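PDB 6SLN: RagA protein from Porphyromonas gingivalis, which probably takes up nutrients across the outer membrane as a beta-barrel receptor of the TonB-dependent family. Local coordinates for residues A344-Y349 / A374-A379. Sequence-based numbering, arbitrary orientation.
Sequences ANFKRY and ANRRSA
The carbonyl oxygen of K347 is gripped twice from strand 374-377: by the N-H of N375, with K347 O 2.8 Å from N375 N and the donor in the carbonyl plane, and by a CA-H...O contact from A374. N375 returns the bond through its own carbonyl, which takes K347 N at 2.9 Å from N375 O and also meets the CA-H of F346. N345 and R377 form the next hydrogen-bonded antiparallel pair. There, R377 N reaches N345 O nearly straight (174° at the hydrogen), whereas N345 N approaches R377 O from above the carbonyl plane.

Side chains alternate between the two faces. On one, F346 and R376 run side by side. CG of F346 is anti to the backbone N (chi1 -167°), and the ring presents its rim, F346 CE2, to one face of the guanidinium, 3.4 Å from R376 CZ. Ring and guanidinium planes stand 89° apart, so the arginine does not lie flat on the ring. R376 also touches D170 and A173 of helix 169-173, while R348 NE donates a hydrogen bond to A173 O, consistent with this face looking into the barrel lumen, against the plug domain.

On the face carrying N345, K347, N375 and R377, the K347 chain crosses N375 obliquely, its CG 3.9 Å from N375 CB. Beyond that crossing it bends at its last torsion, where K347 NZ donates a hydrogen bond to N345 OD1 at 3.3 Å, from above the amide carbonyl plane rather than along a lone pair. The lysine also touches D335 and E337 of strand 325-337, whose acidic groups could help to balance its charge. Y349 approaches a bound detergent molecule. Residues 344-349 and 374-379 lie at the open end of the hairpin 345-360/363-377, whose two strands are adjacent and antiparallel in the plugged transmembrane beta-barrel characteristic of TonB-dependent receptors.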
ATOM      1  N   ALA A 344      13.873 -15.062 -13.832  1.00 44.61           N
ATOM      2  CA  ALA A 344      13.179 -14.109 -14.682  1.00 43.13           C
ATOM      3  C   ALA A 344      12.234 -14.900 -15.566  1.00 43.89           C
ATOM      4  O   ALA A 344      12.526 -16.033 -15.951  1.00 43.97           O
ATOM      5  CB  ALA A 344      14.143 -13.259 -15.519  1.00 30.04           C
ATOM      6  N   ASN A 345      11.092 -14.298 -15.869  1.00 49.19           N
ATOM      7  CA  ASN A 345      10.112 -15.024 -16.648  1.00 48.34           C
ATOM      8  C   ASN A 345       8.972 -14.086 -17.010  1.00 45.71           C
ATOM      9  O   ASN A 345       8.785 -13.020 -16.412  1.00 38.47           O
ATOM     10  CB  ASN A 345       9.570 -16.229 -15.888  1.00 42.42           C
ATOM     11  CG  ASN A 345       9.197 -15.886 -14.481  1.00 45.68           C
ATOM     12  OD1 ASN A 345       8.128 -15.352 -14.237  1.00 49.72           O
ATOM     13  ND2 ASN A 345      10.094 -16.163 -13.539  1.00 54.13           N
ATOM     14  N   PHE A 346       8.211 -14.517 -18.003  1.00 33.93           N
ATOM     15  CA  PHE A 346       6.979 -13.878 -18.409  1.00 30.36           C
ATOM     16  C   PHE A 346       5.970 -14.997 -18.561  1.00 41.27           C
ATOM     17  O   PHE A 346       6.124 -15.852 -19.441  1.00 41.19           O
ATOM     18  CB  PHE A 346       7.159 -13.119 -19.717  1.00 44.17           C
ATOM     19  CG  PHE A 346       6.040 -12.185 -20.033  1.00 48.86           C
ATOM     20  CD1 PHE A 346       4.867 -12.654 -20.586  1.00 49.32           C
ATOM     21  CD2 PHE A 346       6.165 -10.842 -19.781  1.00 48.19           C
ATOM     22  CE1 PHE A 346       3.845 -11.800 -20.879  1.00 49.23           C
ATOM     23  CE2 PHE A 346       5.152  -9.992 -20.075  1.00 52.78           C
ATOM     24  CZ  PHE A 346       3.989 -10.470 -20.628  1.00 53.45           C
ATOM     25  N   LYS A 347       4.969 -15.017 -17.686  1.00 41.88           N
ATOM     26  CA  LYS A 347       3.830 -15.911 -17.827  1.00 52.33           C
ATOM     27  C   LYS A 347       2.592 -15.078 -18.134  1.00 48.37           C
ATOM     28  O   LYS A 347       2.407 -13.996 -17.569  1.00 47.14           O
ATOM     29  CB  LYS A 347       3.602 -16.756 -16.558  1.00 58.70           C
ATOM     30  CG  LYS A 347       4.862 -17.068 -15.752  1.00 70.78           C
ATOM     31  CD  LYS A 347       4.625 -18.212 -14.754  1.00 79.71           C
ATOM     32  CE  LYS A 347       5.866 -18.487 -13.898  1.00 80.97           C
ATOM     33  NZ  LYS A 347       6.047 -17.452 -12.837  1.00 81.75           N
ATOM     34  N   ARG A 348       1.749 -15.570 -19.035  1.00 45.27           N
ATOM     35  CA  ARG A 348       0.472 -14.917 -19.280  1.00 54.12           C
ATOM     36  C   ARG A 348      -0.611 -15.962 -19.507  1.00 57.61           C
ATOM     37  O   ARG A 348      -0.349 -17.040 -20.049  1.00 64.35           O
ATOM     38  CB  ARG A 348       0.550 -13.941 -20.473  1.00 54.80           C
ATOM     39  CG  ARG A 348       0.231 -14.548 -21.836  1.00 49.65           C
ATOM     40  CD  ARG A 348      -0.079 -13.464 -22.870  1.00 47.50           C
ATOM     41  NE  ARG A 348       1.061 -13.185 -23.736  1.00 52.57           N
ATOM     42  CZ  ARG A 348       1.472 -13.976 -24.723  1.00 49.48           C
ATOM     43  NH1 ARG A 348       0.845 -15.107 -24.993  1.00 49.99           N
ATOM     44  NH2 ARG A 348       2.524 -13.632 -25.444  1.00 54.99           N
ATOM     45  N   TYR A 349      -1.818 -15.640 -19.041  1.00 48.73           N
ATOM     46  CA  TYR A 349      -3.049 -16.362 -19.346  1.00 45.01           C
ATOM     47  C   TYR A 349      -3.967 -15.386 -20.076  1.00 49.80           C
ATOM     48  O   TYR A 349      -4.443 -14.415 -19.477  1.00 43.05           O
ATOM     49  CB  TYR A 349      -3.722 -16.883 -18.079  1.00 42.53           C
ATOM     50  CG  TYR A 349      -2.834 -17.728 -17.191  1.00 52.25           C
ATOM     51  CD1 TYR A 349      -1.857 -17.143 -16.399  1.00 54.47           C
ATOM     52  CD2 TYR A 349      -2.981 -19.111 -17.131  1.00 50.97           C
ATOM     53  CE1 TYR A 349      -1.047 -17.907 -15.586  1.00 56.69           C
ATOM     54  CE2 TYR A 349      -2.176 -19.877 -16.316  1.00 50.83           C
ATOM     55  CZ  TYR A 349      -1.210 -19.267 -15.546  1.00 58.39           C
ATOM     56  OH  TYR A 349      -0.395 -20.012 -14.727  1.00 71.81           O
ATOM     57  N   ALA A 374      -0.971 -11.909 -15.766  1.00 33.44           N
ATOM     58  CA  ALA A 374       0.404 -11.914 -16.222  1.00 35.54           C
ATOM     59  C   ALA A 374       1.346 -11.900 -15.028  1.00 35.24           C
ATOM     60  O   ALA A 374       1.074 -11.239 -14.021  1.00 29.05           O
ATOM     61  CB  ALA A 374       0.672 -10.715 -17.147  1.00 39.55           C
ATOM     62  N   ASN A 375       2.455 -12.640 -15.150  1.00 33.49           N
ATOM     63  CA  ASN A 375       3.496 -12.706 -14.126  1.00 33.72           C
ATOM     64  C   ASN A 375       4.814 -12.286 -14.769  1.00 42.03           C
ATOM     65  O   ASN A 375       5.319 -12.968 -15.671  1.00 52.32           O
ATOM     66  CB  ASN A 375       3.586 -14.107 -13.527  1.00 41.69           C
ATOM     67  CG  ASN A 375       2.259 -14.581 -12.945  1.00 53.64           C
ATOM     68  OD1 ASN A 375       1.662 -13.903 -12.107  1.00 54.44           O
ATOM     69  ND2 ASN A 375       1.794 -15.749 -13.386  1.00 55.42           N
ATOM     70  N   ARG A 376       5.348 -11.150 -14.329  1.00 32.63           N
ATOM     71  CA  ARG A 376       6.607 -10.603 -14.819  1.00 32.59           C
ATOM     72  C   ARG A 376       7.623 -10.673 -13.698  1.00 38.23           C
ATOM     73  O   ARG A 376       7.344 -10.208 -12.586  1.00 36.05           O
ATOM     74  CB  ARG A 376       6.472  -9.138 -15.252  1.00 34.56           C
ATOM     75  CG  ARG A 376       6.143  -8.897 -16.695  1.00 45.12           C
ATOM     76  CD  ARG A 376       6.204  -7.405 -17.016  1.00 58.86           C
ATOM     77  NE  ARG A 376       5.597  -7.134 -18.320  1.00 70.02           N
ATOM     78  CZ  ARG A 376       4.281  -7.052 -18.539  1.00 65.34           C
ATOM     79  NH1 ARG A 376       3.416  -7.205 -17.539  1.00 67.82           N
ATOM     80  NH2 ARG A 376       3.826  -6.813 -19.761  1.00 53.63           N
ATOM     81  N   ARG A 377       8.789 -11.251 -13.987  1.00 35.35           N
ATOM     82  CA  ARG A 377       9.963 -11.070 -13.157  1.00 38.24           C
ATOM     83  C   ARG A 377      11.162 -10.777 -14.042  1.00 51.79           C
ATOM     84  O   ARG A 377      11.276 -11.281 -15.165  1.00 53.91           O
ATOM     85  CB  ARG A 377      10.283 -12.284 -12.266  1.00 42.28           C
ATOM     86  CG  ARG A 377      10.889 -11.822 -10.943  1.00 47.20           C
ATOM     87  CD  ARG A 377      11.834 -12.802 -10.284  1.00 47.79           C
ATOM     88  NE  ARG A 377      11.158 -13.996  -9.792  1.00 53.78           N
ATOM     89  CZ  ARG A 377      11.424 -14.580  -8.625  1.00 59.88           C
ATOM     90  NH1 ARG A 377      12.344 -14.073  -7.796  1.00 56.16           N
ATOM     91  NH2 ARG A 377      10.761 -15.679  -8.282  1.00 60.66           N
ATOM     92  N   SER A 378      12.069  -9.972 -13.502  1.00 54.59           N
ATOM     93  CA  SER A 378      13.256  -9.527 -14.207  1.00 47.50           C
ATOM     94  C   SER A 378      14.474  -9.765 -13.347  1.00 46.44           C
ATOM     95  O   SER A 378      14.420  -9.643 -12.116  1.00 44.63           O
ATOM     96  CB  SER A 378      13.161  -8.064 -14.556  1.00 39.76           C
ATOM     97  OG  SER A 378      12.056  -7.905 -15.413  1.00 48.80           O
ATOM     98  N   ALA A 379      15.558 -10.138 -14.009  1.00 41.26           N
ATOM     99  CA  ALA A 379      16.839 -10.299 -13.350  1.00 37.61           C
ATOM    100  C   ALA A 379      17.474  -8.919 -13.312  1.00 49.73           C
ATOM    101  O   ALA A 379      17.754  -8.323 -14.359  1.00 52.69           O
ATOM    102  CB  ALA A 379      17.699 -11.315 -14.095  1.00 38.01           C
TER